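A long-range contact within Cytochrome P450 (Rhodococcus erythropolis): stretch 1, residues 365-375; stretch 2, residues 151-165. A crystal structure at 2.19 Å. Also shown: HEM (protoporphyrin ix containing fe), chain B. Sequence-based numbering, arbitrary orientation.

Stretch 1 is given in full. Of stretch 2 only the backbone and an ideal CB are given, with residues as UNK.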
# COMPACT_ATOMS: atom_id res chain seq x y z
N ALA A 365 9.64 3.61 6.21
CA ALA A 365 11.09 3.36 6.27
C ALA A 365 11.46 1.95 5.81
O ALA A 365 12.53 1.78 5.24
CB ALA A 365 11.64 3.59 7.68
N LEU A 366 10.58 0.96 6.07
CA LEU A 366 10.81 -0.44 5.73
C LEU A 366 10.55 -0.68 4.26
O LEU A 366 11.36 -1.28 3.59
CB LEU A 366 9.89 -1.38 6.56
CG LEU A 366 9.93 -2.91 6.25
CD1 LEU A 366 11.34 -3.50 6.43
CD2 LEU A 366 8.99 -3.58 7.22
N ALA A 367 9.40 -0.25 3.76
CA ALA A 367 9.15 -0.28 2.33
C ALA A 367 10.30 0.40 1.55
O ALA A 367 10.73 -0.12 0.55
CB ALA A 367 7.79 0.36 2.00
N ASN A 368 10.76 1.56 2.00
CA ASN A 368 11.89 2.28 1.37
C ASN A 368 13.18 1.48 1.39
O ASN A 368 13.88 1.39 0.37
CB ASN A 368 12.18 3.62 2.09
CG ASN A 368 11.29 4.75 1.60
OD1 ASN A 368 10.54 4.59 0.67
ND2 ASN A 368 11.41 5.92 2.22
N SER A 369 13.50 0.90 2.55
CA SER A 369 14.64 -0.01 2.66
C SER A 369 14.54 -1.16 1.67
O SER A 369 15.50 -1.40 0.92
CB SER A 369 14.76 -0.59 4.05
OG SER A 369 15.81 -1.57 4.04
N MET A 370 13.40 -1.85 1.68
CA MET A 370 13.17 -2.97 0.74
C MET A 370 13.40 -2.54 -0.71
O MET A 370 14.06 -3.24 -1.48
CB MET A 370 11.72 -3.53 0.83
CG MET A 370 11.50 -4.50 2.00
SD MET A 370 9.88 -5.28 2.01
CE MET A 370 8.84 -3.88 2.42
N LEU A 371 12.81 -1.40 -1.07
CA LEU A 371 12.75 -0.94 -2.43
C LEU A 371 14.13 -0.48 -2.87
O LEU A 371 14.51 -0.74 -4.00
CB LEU A 371 11.70 0.19 -2.57
CG LEU A 371 10.23 -0.30 -2.57
CD1 LEU A 371 9.26 0.87 -2.49
CD2 LEU A 371 9.92 -1.17 -3.77
N GLN A 372 14.87 0.15 -1.95
CA GLN A 372 16.26 0.61 -2.18
C GLN A 372 17.26 -0.49 -2.35
O GLN A 372 18.10 -0.40 -3.26
CB GLN A 372 16.75 1.49 -1.04
CG GLN A 372 16.00 2.80 -1.00
CD GLN A 372 16.26 3.57 0.25
OE1 GLN A 372 17.03 3.14 1.11
NE2 GLN A 372 15.63 4.73 0.37
N HIS A 373 17.19 -1.50 -1.49
CA HIS A 373 18.05 -2.69 -1.66
C HIS A 373 17.70 -3.41 -2.93
O HIS A 373 18.57 -4.02 -3.56
CB HIS A 373 17.87 -3.69 -0.52
CG HIS A 373 18.54 -3.30 0.74
ND1 HIS A 373 19.87 -3.30 0.87
CD2 HIS A 373 18.02 -2.92 1.97
CE1 HIS A 373 20.20 -2.93 2.12
NE2 HIS A 373 19.05 -2.69 2.79
N PHE A 374 16.41 -3.41 -3.28
CA PHE A 374 16.00 -4.11 -4.49
C PHE A 374 16.58 -3.43 -5.72
O PHE A 374 17.10 -4.11 -6.60
CB PHE A 374 14.49 -4.21 -4.62
CG PHE A 374 14.04 -4.91 -5.89
CD1 PHE A 374 13.89 -6.28 -5.91
CD2 PHE A 374 13.75 -4.19 -7.04
CE1 PHE A 374 13.47 -6.94 -7.05
CE2 PHE A 374 13.31 -4.84 -8.17
CZ PHE A 374 13.20 -6.21 -8.20
N LEU A 375 16.45 -2.10 -5.79
CA LEU A 375 16.92 -1.33 -6.91
C LEU A 375 18.48 -1.42 -7.03
O LEU A 375 19.00 -1.61 -8.12
CB LEU A 375 16.43 0.12 -6.80
CG LEU A 375 16.31 1.04 -8.02
CD1 LEU A 375 16.63 2.48 -7.64
CD2 LEU A 375 17.13 0.61 -9.22
N UNK A 151 6.64 -14.64 -9.04
CA UNK A 151 7.90 -15.32 -8.71
C UNK A 151 8.91 -14.39 -8.04
O UNK A 151 9.87 -14.86 -7.39
CB UNK A 151 8.52 -15.92 -9.98
N UNK A 152 8.68 -13.09 -8.14
CA UNK A 152 9.68 -12.16 -7.67
C UNK A 152 9.14 -11.03 -6.84
O UNK A 152 9.65 -10.74 -5.75
CB UNK A 152 10.44 -11.58 -8.87
N UNK A 153 8.17 -10.31 -7.36
CA UNK A 153 7.67 -9.20 -6.57
C UNK A 153 6.90 -9.70 -5.36
O UNK A 153 7.05 -9.16 -4.26
CB UNK A 153 6.78 -8.29 -7.42
N UNK A 154 6.07 -10.73 -5.53
CA UNK A 154 5.18 -11.04 -4.39
C UNK A 154 5.92 -11.75 -3.22
O UNK A 154 5.62 -11.46 -2.05
CB UNK A 154 4.03 -11.92 -4.87
N UNK A 155 6.89 -12.66 -3.53
CA UNK A 155 7.58 -13.31 -2.43
C UNK A 155 8.54 -12.43 -1.62
O UNK A 155 8.80 -12.73 -0.45
CB UNK A 155 8.36 -14.50 -2.99
N UNK A 156 9.02 -11.34 -2.21
CA UNK A 156 10.01 -10.51 -1.54
C UNK A 156 9.43 -9.91 -0.21
O UNK A 156 9.92 -10.21 0.89
CB UNK A 156 10.47 -9.40 -2.48
N UNK A 157 8.33 -9.11 -0.27
CA UNK A 157 7.75 -8.70 1.02
C UNK A 157 7.26 -9.82 1.95
O UNK A 157 7.30 -9.67 3.18
CB UNK A 157 6.57 -7.77 0.74
N UNK A 158 6.78 -10.94 1.38
CA UNK A 158 6.38 -12.09 2.22
C UNK A 158 7.59 -12.63 3.00
O UNK A 158 7.47 -13.00 4.16
CB UNK A 158 5.77 -13.20 1.36
N UNK A 159 8.76 -12.68 2.38
CA UNK A 159 9.91 -13.18 3.07
C UNK A 159 10.30 -12.19 4.14
O UNK A 159 10.56 -12.58 5.29
CB UNK A 159 11.07 -13.44 2.10
N UNK A 160 10.27 -10.90 3.81
CA UNK A 160 10.72 -9.87 4.76
C UNK A 160 9.83 -9.77 6.02
O UNK A 160 10.34 -9.69 7.17
CB UNK A 160 10.76 -8.51 4.06
N UNK A 161 8.52 -9.77 5.79
CA UNK A 161 7.57 -9.67 6.85
C UNK A 161 7.57 -10.89 7.76
O UNK A 161 7.48 -10.76 8.99
CB UNK A 161 6.17 -9.45 6.26
N UNK A 162 7.71 -12.07 7.15
CA UNK A 162 7.90 -13.31 7.93
C UNK A 162 9.03 -13.14 8.93
O UNK A 162 8.96 -13.64 10.04
CB UNK A 162 8.19 -14.50 7.01
N UNK A 163 10.09 -12.44 8.52
CA UNK A 163 11.28 -12.26 9.35
C UNK A 163 11.08 -11.13 10.39
O UNK A 163 11.37 -11.35 11.55
CB UNK A 163 12.49 -11.95 8.46
N UNK A 164 10.57 -9.96 9.96
CA UNK A 164 10.13 -8.91 10.90
C UNK A 164 9.22 -9.44 12.06
O UNK A 164 9.40 -9.06 13.22
CB UNK A 164 9.38 -7.83 10.12
N UNK A 165 8.24 -10.28 11.73
CA UNK A 165 7.24 -10.79 12.69
C UNK A 165 7.75 -11.89 13.67
O UNK A 165 7.18 -12.09 14.74
CB UNK A 165 6.05 -11.35 11.90
CHA HEM B . -0.96 3.36 5.89
CHB HEM B . 1.10 3.58 1.38
CHC HEM B . 4.23 0.02 2.62
CHD HEM B . 1.99 -0.32 7.13
C1A HEM B . -0.63 3.64 4.52
C2A HEM B . -1.47 4.57 3.70
C3A HEM B . -0.85 4.62 2.40
C4A HEM B . 0.28 3.70 2.53
CMA HEM B . -1.29 5.44 1.16
CAA HEM B . -2.72 5.41 4.02
CBA HEM B . -2.13 6.71 4.59
CGA HEM B . -3.20 7.81 4.75
O1A HEM B . -4.43 7.51 4.89
O2A HEM B . -2.82 9.01 4.78
C1B HEM B . 2.15 2.57 1.35
C2B HEM B . 3.03 2.53 0.18
C3B HEM B . 3.90 1.45 0.57
C4B HEM B . 3.46 1.02 1.89
CMB HEM B . 3.02 3.29 -1.11
CAB HEM B . 5.01 0.97 -0.29
CBB HEM B . 5.20 -0.32 -0.44
C1C HEM B . 3.93 -0.36 3.98
C2C HEM B . 4.56 -1.51 4.65
C3C HEM B . 3.87 -1.58 5.95
C4C HEM B . 2.88 -0.52 6.00
CMC HEM B . 5.64 -2.36 4.05
CAC HEM B . 4.06 -2.57 7.07
CBC HEM B . 5.08 -3.39 7.12
C1D HEM B . 0.89 0.66 7.17
C2D HEM B . 0.15 0.87 8.41
C3D HEM B . -0.76 1.98 8.06
C4D HEM B . -0.36 2.29 6.68
CMD HEM B . 0.25 0.08 9.69
CAD HEM B . -1.82 2.62 8.91
CBD HEM B . -1.19 3.90 9.51
CGD HEM B . -2.11 4.65 10.40
O1D HEM B . -1.59 5.22 11.40
O2D HEM B . -3.36 4.67 10.14
NA HEM B . 0.57 3.14 3.85
NB HEM B . 2.43 1.74 2.40
NC HEM B . 2.95 0.28 4.81
ND HEM B . 0.63 1.53 6.16
FE HEM B . 1.56 1.49 4.28

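Stretch 1 is one helix, and stretch 2 brings a second helix, 155-165, across it at 128°, with the axes 11.5 Å apart at closest approach. Leu366, Met370 and Phe374 point toward stretch 2. They offer an apolar strip with no charge on it.

Position 151 is out of reach of this strip. Stretch 1 sets no preference here, and the residue is Glu151.

At position 152 CA-to-CB points toward stretch 1, but nothing lies within 5.5 Å of the ideal CB. The Phe374 ring is the nearest target. Valine, leucine, isoleucine or methionine could reach it. The residue is Val152, and its CG1 lies 4.3 Å from Phe374 CE1, at the ring edge.

Position 153 points sideways and makes no contact; it is Ala153. Positions 154 and 155 are out of reach. At 155 a phi of -71° allows proline. They are Glu154 and Pro155.

Position 156 points toward stretch 1, with a wide gap beyond the ideal CB. Met370 and Phe374, one helical turn apart, lie across it. A long apolar side chain would suit: phenylalanine, leucine or methionine. The residue is Phe156, with chi1 t. Its CZ is 3.6 Å from Met370 CB and 3.4 Å from Met370 O, which lies at the ring edge. Its CE2 is 4.1 Å from Phe374 CB. Met370 SD sits 4.7 Å from the centroid of the Phe156 ring, in an oblique sulfur-aromatic contact.

Position 157 points sideways, yet the backbones are close: its CA is 7.9 Å from Met370 CA. The ideal CB is already 4.3 Å from Met370 SD. A compact apolar residue is a natural choice, and phi of -61° also allows proline. The residue is Pro157. Its CA lies 4.1 Å from Met370 SD.

Positions 158 and 159 are out of reach, so stretch 1 sets no preference. They are Val158 and Glu159.

Position 160 points toward stretch 1, and its ideal CB is 3.9 Å from Met370 SD. Alanine, valine or isoleucine would fit this close approach. The residue is Val160. Its CG2 lies 3.9 Å from Met370 SD and its CG1 4.1 Å from Leu366 CD1. Val160 thus packs against both Met370 and Leu366, with CG1 near both.

Position 161 points sideways, but a longer apolar chain could turn back to Leu366 and the heme. Leucine or methionine would suit. Leu161 does this: its CD2 is 4.4 Å from Leu366 CD2 and 3.7 Å from HEM CBC.

Positions 162 and 163 are out of reach. They are Ser162 and Ser163.

Position 164 points toward stretch 1, with the ideal CB 5.2 Å from Leu366 CD2. There is room for isoleucine, leucine or methionine. The residue is Ile164, with chi1 and chi2 both m; its CD1 lies 4.0 Å from Leu366 CD1.

Position 165 is out of reach. It is Leu165.

No hydrogen bond joins the stretches; the contact is apolar packing.

Stretch 2 (151-165) EVAEPFPVEVLSSIL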
# COMPACT_ATOMS: atom_id res chain seq x y z
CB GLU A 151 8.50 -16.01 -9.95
CG GLU A 151 7.53 -16.95 -10.64
CD GLU A 151 7.98 -17.38 -12.02
OE1 GLU A 151 8.98 -18.12 -12.12
OE2 GLU A 151 7.34 -16.99 -13.02
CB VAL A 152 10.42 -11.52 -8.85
CG1 VAL A 152 11.52 -10.61 -8.33
CG2 VAL A 152 10.95 -12.59 -9.79
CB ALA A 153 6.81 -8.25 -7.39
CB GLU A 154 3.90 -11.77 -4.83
CG GLU A 154 2.84 -10.87 -5.48
CD GLU A 154 1.71 -11.66 -6.12
OE1 GLU A 154 1.81 -12.89 -6.22
OE2 GLU A 154 0.71 -11.03 -6.56
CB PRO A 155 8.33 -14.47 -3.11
CG PRO A 155 7.51 -14.74 -4.34
CD PRO A 155 7.13 -13.36 -4.80
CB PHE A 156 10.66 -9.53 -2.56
CG PHE A 156 11.51 -8.46 -1.95
CD1 PHE A 156 12.41 -8.74 -0.92
CD2 PHE A 156 11.39 -7.13 -2.39
CE1 PHE A 156 13.18 -7.74 -0.35
CE2 PHE A 156 12.15 -6.14 -1.84
CZ PHE A 156 13.05 -6.43 -0.81
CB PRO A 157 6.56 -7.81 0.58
CG PRO A 157 6.25 -8.31 -0.79
CD PRO A 157 7.62 -8.48 -1.38
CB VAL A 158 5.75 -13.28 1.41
CG1 VAL A 158 5.75 -14.56 2.27
CG2 VAL A 158 4.32 -12.95 0.96
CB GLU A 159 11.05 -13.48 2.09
CG GLU A 159 12.14 -14.41 2.61
CD GLU A 159 11.62 -15.66 3.34
OE1 GLU A 159 10.39 -15.79 3.57
OE2 GLU A 159 12.46 -16.54 3.68
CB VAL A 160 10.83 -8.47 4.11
CG1 VAL A 160 11.18 -7.42 5.16
CG2 VAL A 160 11.91 -8.44 3.01
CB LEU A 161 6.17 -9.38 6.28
CG LEU A 161 6.07 -8.00 5.61
CD1 LEU A 161 4.80 -7.84 4.81
CD2 LEU A 161 6.14 -6.93 6.70
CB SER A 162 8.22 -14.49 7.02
OG SER A 162 7.84 -15.69 7.66
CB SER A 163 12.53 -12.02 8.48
OG SER A 163 13.61 -11.55 9.25
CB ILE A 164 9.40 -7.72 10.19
CG1 ILE A 164 10.19 -7.14 8.99
CG2 ILE A 164 9.09 -6.59 11.18
CD1 ILE A 164 11.37 -6.26 9.34
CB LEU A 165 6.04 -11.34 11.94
CG LEU A 165 5.03 -10.41 11.27
CD1 LEU A 165 4.41 -11.09 10.04
CD2 LEU A 165 3.94 -10.07 12.25
O HOH W 1 0.12 -0.07 2.99
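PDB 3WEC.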